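Local coordinates for protein neurotoxin (Clostridium botulinum, PDB 1ZB7) that cleaves synaptobrevins (VAMPs) as a zinc endopeptidase, the light chain of botulinum neurotoxin type G acting in the host cell cytosol, at residues K90-K94 against L385-T389; E395-I399 against N409-K413. One frame throughout, in Å; residues are numbered along the deposited sequence.

Contact 1: residues K90-K94 against L385-T389; sequences KTMIK and LLDNT
K94 slides past the side chain of L386 in the opposite direction, CD near CD2, and ends on oxygens of the loop. CG stands anti to the backbone N (chi1 175°) and the chain stays extended beyond it, which carries the amine across to the loop. K94 NZ donates to L385 O at 2.9 Å and to the amide OD1 of N388 at 2.8 Å. The carbonyl of L385 is met near its own plane, 16° off it, whereas OD1 is approached from above the amide plane, 44° out. Y391 O is a further acceptor, and a water lies 2.7 Å from K94 NZ and passes a weak bond on to L386 O. Three hydrogens serve four acceptors, so at least one is shared. The buried ammonium group lies among carbonyl, amide and water oxygens, which probably helps it keep its charge.

This joins helix 82-99 to the long loop that follows strand 377-381 in the M27 protease fold. Closer to the helix the contact is made by methyl groups: T91 CG2 rests on L385 CD1 at 3.7 Å, the side chains crossing at about a right angle, while L386 reaches back with CD2 to 3.9 Å from K90 O. That carbonyl already accepts from K94 N within the helix. T91 OG1 bonds back along the helix to K87 O and meets L386 CG only by packing; K90 sends NZ away to D86 and N9. D387 OD1 takes both T389 N, closing an Asx turn, and T389 OG1 at 2.7 Å, both from the same face of the carboxylate.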
ATOM      1  N   LYS A  90      20.877   1.843  29.647  1.00 38.74           N
ATOM      2  CA  LYS A  90      21.642   0.657  29.394  1.00 39.70           C
ATOM      3  C   LYS A  90      21.162  -0.114  28.180  1.00 39.05           C
ATOM      4  O   LYS A  90      21.975  -0.620  27.383  1.00 38.44           O
ATOM      5  CB  LYS A  90      21.748  -0.200  30.695  1.00 40.58           C
ATOM      6  CG  LYS A  90      22.863   0.377  31.631  1.00 42.75           C
ATOM      7  CD  LYS A  90      22.684   0.047  33.039  1.00 51.64           C
ATOM      8  CE  LYS A  90      23.851   0.631  33.925  1.00 56.16           C
ATOM      9  NZ  LYS A  90      23.506   0.494  35.413  1.00 57.64           N
ATOM     10  N   THR A  91      19.855  -0.195  28.020  1.00 38.21           N
ATOM     11  CA  THR A  91      19.291  -0.864  26.844  1.00 38.26           C
ATOM     12  C   THR A  91      19.638  -0.060  25.563  1.00 37.74           C
ATOM     13  O   THR A  91      20.021  -0.629  24.583  1.00 37.82           O
ATOM     14  CB  THR A  91      17.748  -1.020  26.950  1.00 38.50           C
ATOM     15  OG1 THR A  91      17.415  -1.749  28.130  1.00 37.84           O
ATOM     16  CG2 THR A  91      17.180  -1.701  25.763  1.00 37.42           C
ATOM     17  N   MET A  92      19.494   1.251  25.589  1.00 37.80           N
ATOM     18  CA  MET A  92      19.861   2.099  24.438  1.00 38.71           C
ATOM     19  C   MET A  92      21.337   1.904  24.051  1.00 38.35           C
ATOM     20  O   MET A  92      21.678   1.804  22.865  1.00 38.00           O
ATOM     21  CB  MET A  92      19.564   3.591  24.686  1.00 38.61           C
ATOM     22  CG  MET A  92      18.112   4.021  24.721  1.00 40.06           C
ATOM     23  SD  MET A  92      17.043   3.226  23.438  1.00 42.26           S
ATOM     24  CE  MET A  92      17.843   3.879  21.963  1.00 39.41           C
ATOM     25  N   ILE A  93      22.214   1.850  25.060  1.00 38.49           N
ATOM     26  CA  ILE A  93      23.621   1.658  24.809  1.00 37.72           C
ATOM     27  C   ILE A  93      23.882   0.298  24.203  1.00 38.59           C
ATOM     28  O   ILE A  93      24.748   0.155  23.310  1.00 38.24           O
ATOM     29  CB  ILE A  93      24.400   1.810  26.099  1.00 39.21           C
ATOM     30  CG1 ILE A  93      24.379   3.274  26.519  1.00 36.76           C
ATOM     31  CG2 ILE A  93      25.859   1.251  25.960  1.00 37.21           C
ATOM     32  CD1 ILE A  93      24.699   3.446  28.014  1.00 39.25           C
ATOM     33  N   LYS A  94      23.153  -0.720  24.694  1.00 39.59           N
ATOM     34  CA  LYS A  94      23.354  -2.054  24.207  1.00 39.44           C
ATOM     35  C   LYS A  94      22.924  -2.097  22.745  1.00 39.71           C
ATOM     36  O   LYS A  94      23.570  -2.705  21.922  1.00 40.57           O
ATOM     37  CB  LYS A  94      22.588  -3.072  25.022  1.00 40.84           C
ATOM     38  CG  LYS A  94      22.653  -4.515  24.515  1.00 38.57           C
ATOM     39  CD  LYS A  94      22.476  -5.481  25.615  1.00 39.89           C
ATOM     40  CE  LYS A  94      22.487  -6.986  25.112  1.00 39.81           C
ATOM     41  NZ  LYS A  94      22.074  -7.877  26.243  1.00 35.61           N
ATOM     42  N   LEU A 385      15.954  -7.585  27.491  1.00 40.70           N
ATOM     43  CA  LEU A 385      16.938  -7.109  26.512  1.00 41.72           C
ATOM     44  C   LEU A 385      18.328  -6.976  27.116  1.00 44.12           C
ATOM     45  O   LEU A 385      19.324  -7.089  26.406  1.00 44.53           O
ATOM     46  CB  LEU A 385      16.498  -5.746  25.917  1.00 42.32           C
ATOM     47  CG  LEU A 385      15.330  -5.797  24.917  1.00 40.19           C
ATOM     48  CD1 LEU A 385      15.085  -4.442  24.441  1.00 41.67           C
ATOM     49  CD2 LEU A 385      15.595  -6.703  23.723  1.00 42.42           C
ATOM     50  N   LEU A 386      18.397  -6.763  28.426  1.00 46.44           N
ATOM     51  CA  LEU A 386      19.677  -6.870  29.188  1.00 47.11           C
ATOM     52  C   LEU A 386      20.075  -8.277  29.668  1.00 47.58           C
ATOM     53  O   LEU A 386      21.098  -8.410  30.324  1.00 50.37           O
ATOM     54  CB  LEU A 386      19.703  -5.895  30.405  1.00 46.66           C
ATOM     55  CG  LEU A 386      19.541  -4.416  30.019  1.00 46.17           C
ATOM     56  CD1 LEU A 386      19.469  -3.518  31.257  1.00 43.46           C
ATOM     57  CD2 LEU A 386      20.655  -3.965  29.011  1.00 44.91           C
ATOM     58  N   ASP A 387      19.301  -9.315  29.355  1.00 48.00           N
ATOM     59  CA  ASP A 387      19.635 -10.683  29.667  1.00 45.72           C
ATOM     60  C   ASP A 387      20.369 -11.309  28.465  1.00 45.78           C
ATOM     61  O   ASP A 387      19.754 -11.557  27.423  1.00 43.99           O
ATOM     62  CB  ASP A 387      18.327 -11.433  29.912  1.00 47.14           C
ATOM     63  CG  ASP A 387      18.528 -12.796  30.601  1.00 46.60           C
ATOM     64  OD1 ASP A 387      19.561 -13.422  30.356  1.00 46.12           O
ATOM     65  OD2 ASP A 387      17.672 -13.196  31.410  1.00 49.36           O
ATOM     66  N   ASN A 388      21.654 -11.613  28.611  1.00 46.27           N
ATOM     67  CA  ASN A 388      22.429 -12.243  27.524  1.00 46.53           C
ATOM     68  C   ASN A 388      22.073 -13.711  27.184  1.00 46.25           C
ATOM     69  O   ASN A 388      22.420 -14.183  26.121  1.00 47.31           O
ATOM     70  CB  ASN A 388      23.935 -12.069  27.698  1.00 46.29           C
ATOM     71  CG  ASN A 388      24.386 -10.630  27.518  1.00 46.98           C
ATOM     72  OD1 ASN A 388      24.014  -9.924  26.572  1.00 46.56           O
ATOM     73  ND2 ASN A 388      25.210 -10.194  28.418  1.00 48.35           N
ATOM     74  N   THR A 389      21.283 -14.383  27.998  1.00 45.96           N
ATOM     75  CA  THR A 389      20.730 -15.687  27.569  1.00 45.39           C
ATOM     76  C   THR A 389      19.586 -15.561  26.572  1.00 45.57           C
ATOM     77  O   THR A 389      19.161 -16.576  25.972  1.00 45.21           O
ATOM     78  CB  THR A 389      20.266 -16.531  28.761  1.00 46.08           C
ATOM     79  OG1 THR A 389      19.183 -15.893  29.397  1.00 44.62           O
ATOM     80  CG2 THR A 389      21.406 -16.699  29.782  1.00 44.87           C
TER
HETATM   81  O   HOH W   1      23.636  -7.433  28.405  1.00 46.06           O

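Contact 2: residues E395-I399 against N409-K413; sequences EGFNI and NGQNK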
ATOM      1  N   GLU A 395      24.232 -11.335  18.172  1.00 43.46           N
ATOM      2  CA  GLU A 395      23.183 -12.148  17.501  1.00 42.55           C
ATOM      3  C   GLU A 395      21.738 -11.680  17.732  1.00 40.92           C
ATOM      4  O   GLU A 395      20.824 -12.256  17.168  1.00 39.93           O
ATOM      5  CB  GLU A 395      23.300 -13.607  17.949  1.00 42.94           C
ATOM      6  CG  GLU A 395      24.624 -14.272  17.523  1.00 45.37           C
ATOM      7  CD  GLU A 395      24.621 -15.736  17.777  1.00 51.45           C
ATOM      8  OE1 GLU A 395      24.820 -16.022  18.999  1.00 56.62           O
ATOM      9  OE2 GLU A 395      24.363 -16.586  16.819  1.00 51.14           O
ATOM     10  N   GLY A 396      21.522 -10.661  18.571  1.00 40.15           N
ATOM     11  CA  GLY A 396      20.168 -10.329  19.087  1.00 38.73           C
ATOM     12  C   GLY A 396      19.469 -11.497  19.717  1.00 38.87           C
ATOM     13  O   GLY A 396      20.040 -12.168  20.547  1.00 39.84           O
ATOM     14  N   PHE A 397      18.250 -11.824  19.252  1.00 38.95           N
ATOM     15  CA  PHE A 397      17.448 -12.940  19.792  1.00 38.21           C
ATOM     16  C   PHE A 397      17.832 -14.255  19.142  1.00 37.90           C
ATOM     17  O   PHE A 397      17.531 -15.326  19.679  1.00 38.02           O
ATOM     18  CB  PHE A 397      15.919 -12.750  19.524  1.00 38.93           C
ATOM     19  CG  PHE A 397      15.272 -11.586  20.261  1.00 39.38           C
ATOM     20  CD1 PHE A 397      15.068 -11.633  21.624  1.00 38.55           C
ATOM     21  CD2 PHE A 397      14.841 -10.448  19.557  1.00 40.81           C
ATOM     22  CE1 PHE A 397      14.453 -10.554  22.287  1.00 36.00           C
ATOM     23  CE2 PHE A 397      14.224  -9.381  20.225  1.00 40.00           C
ATOM     24  CZ  PHE A 397      14.033  -9.459  21.591  1.00 39.48           C
ATOM     25  N   ASN A 398      18.487 -14.172  18.000  1.00 38.08           N
ATOM     26  CA  ASN A 398      18.664 -15.316  17.107  1.00 40.16           C
ATOM     27  C   ASN A 398      20.006 -16.064  17.421  1.00 40.63           C
ATOM     28  O   ASN A 398      20.895 -16.168  16.591  1.00 41.18           O
ATOM     29  CB  ASN A 398      18.602 -14.887  15.624  1.00 39.83           C
ATOM     30  CG  ASN A 398      17.223 -14.298  15.214  1.00 37.95           C
ATOM     31  OD1 ASN A 398      16.244 -14.734  15.709  1.00 38.87           O
ATOM     32  ND2 ASN A 398      17.188 -13.352  14.254  1.00 39.32           N
ATOM     33  N   ILE A 399      20.104 -16.533  18.647  1.00 40.92           N
ATOM     34  CA  ILE A 399      21.370 -17.068  19.236  1.00 41.72           C
ATOM     35  C   ILE A 399      21.624 -18.527  18.787  1.00 41.43           C
ATOM     36  O   ILE A 399      20.810 -19.434  19.034  1.00 39.09           O
ATOM     37  CB  ILE A 399      21.277 -16.998  20.744  1.00 41.70           C
ATOM     38  CG1 ILE A 399      21.087 -15.497  21.162  1.00 41.93           C
ATOM     39  CG2 ILE A 399      22.525 -17.577  21.406  1.00 41.69           C
ATOM     40  CD1 ILE A 399      20.495 -15.359  22.551  1.00 40.99           C
ATOM     41  N   ASN A 409      14.275 -18.278  14.399  1.00 42.26           N
ATOM     42  CA  ASN A 409      13.421 -18.826  15.450  1.00 41.66           C
ATOM     43  C   ASN A 409      13.378 -17.989  16.730  1.00 39.81           C
ATOM     44  O   ASN A 409      12.404 -18.021  17.510  1.00 38.12           O
ATOM     45  CB  ASN A 409      13.837 -20.274  15.782  1.00 42.69           C
ATOM     46  CG  ASN A 409      13.126 -21.308  14.912  1.00 45.01           C
ATOM     47  OD1 ASN A 409      12.359 -20.982  14.019  1.00 53.19           O
ATOM     48  ND2 ASN A 409      13.412 -22.542  15.157  1.00 47.48           N
ATOM     49  N   GLY A 410      14.445 -17.258  16.955  1.00 38.75           N
ATOM     50  CA  GLY A 410      14.512 -16.404  18.146  1.00 40.06           C
ATOM     51  C   GLY A 410      13.540 -15.208  18.091  1.00 39.67           C
ATOM     52  O   GLY A 410      13.239 -14.643  19.093  1.00 38.96           O
ATOM     53  N   GLN A 411      13.073 -14.847  16.900  1.00 40.44           N
ATOM     54  CA  GLN A 411      12.041 -13.801  16.712  1.00 41.05           C
ATOM     55  C   GLN A 411      10.631 -14.394  16.518  1.00 40.21           C
ATOM     56  O   GLN A 411       9.648 -13.682  16.393  1.00 38.95           O
ATOM     57  CB  GLN A 411      12.390 -12.940  15.498  1.00 40.82           C
ATOM     58  CG  GLN A 411      13.628 -11.986  15.678  1.00 41.89           C
ATOM     59  CD  GLN A 411      13.893 -11.221  14.396  1.00 42.10           C
ATOM     60  OE1 GLN A 411      14.708 -11.628  13.613  1.00 45.05           O
ATOM     61  NE2 GLN A 411      13.112 -10.199  14.131  1.00 39.74           N
ATOM     62  N   ASN A 412      10.542 -15.707  16.547  1.00 40.51           N
ATOM     63  CA  ASN A 412       9.298 -16.429  16.258  1.00 40.68           C
ATOM     64  C   ASN A 412       8.437 -16.435  17.507  1.00 41.29           C
ATOM     65  O   ASN A 412       8.821 -16.997  18.501  1.00 40.02           O
ATOM     66  CB  ASN A 412       9.641 -17.848  15.786  1.00 40.99           C
ATOM     67  CG  ASN A 412       8.432 -18.611  15.213  1.00 40.69           C
ATOM     68  OD1 ASN A 412       7.328 -18.522  15.726  1.00 41.88           O
ATOM     69  ND2 ASN A 412       8.662 -19.356  14.129  1.00 41.67           N
ATOM     70  N   LYS A 413       7.260 -15.798  17.474  1.00 42.83           N
ATOM     71  CA  LYS A 413       6.472 -15.721  18.733  1.00 43.35           C
ATOM     72  C   LYS A 413       6.140 -17.134  19.300  1.00 43.20           C
ATOM     73  O   LYS A 413       5.991 -17.265  20.528  1.00 42.73           O
ATOM     74  CB  LYS A 413       5.153 -15.020  18.540  1.00 43.10           C
ATOM     75  CG  LYS A 413       5.072 -13.512  18.651  1.00 45.72           C
ATOM     76  CD  LYS A 413       3.903 -13.299  19.643  1.00 44.48           C
ATOM     77  CE  LYS A 413       3.041 -12.259  19.259  1.00 42.36           C
ATOM     78  NZ  LYS A 413       1.914 -12.331  20.246  1.00 42.36           N
TER
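N398 and Q411 both set CG anti to their own carbonyl carbons (chi1 -63° for N398), and Q411 runs extended through CD, which brings the two side chains together between the loop segments, where they cross obliquely. N398 ND2 donates to Q411 OE1 at 3.1 Å along a fairly straight path, 160° at the hydrogen. The acceptor lies close to the amide plane of N398, while ND2 is somewhat tilted from the carbonyl plane of Q411; the two amides are turned 39° against each other. On the other branch, N398 OD1 faces the turning backbone of 409-413, with G410 N 3.3 Å away.

G410 brings its main chain close to the neighbouring turn. Its CA makes a CH...O contact with F397 O at 3.6 Å, and its O sits 3.3 Å from F397 CB. The F397 ring itself leads off to Y391, which it meets edge-to-face. Residues 395-398 form a type II' beta turn, with G396 at its positive-phi corner, and N398 then centres an inverse gamma turn.

Both amides also have partners beyond the pair: N398 ND2 donates to G365 O as well, Q411 OE1 accepts from K367 N, and Q411 NE2 reaches F221 O on strand 215-221. Two buried side chains therefore bond to two backbone regions, 365-367 and strand 215-221, which fixes the rotation of each amide and ties the loop to both.

Contact 1 closes along the chain before contact 2 opens, and their centres lie about 14 Å apart on the same side of the chain's centre. Three of the four segments, 385-389, 395-399 and 409-413, belong to the loop region between strands 377-381 and 421-422, neighbours in the four-stranded antiparallel sheet; the fourth comes from helix 82-99. The contacts touch directly: L385 CD2 packs on F397 CZ at 3.8 Å, and T389 O lies 3.9 Å from I399 CD1. Contact 1 thus joins this loop region to a helix almost 300 residues earlier in the chain, while contact 2 folds it on itself beside strand 215-221, all within the zinc protease domain.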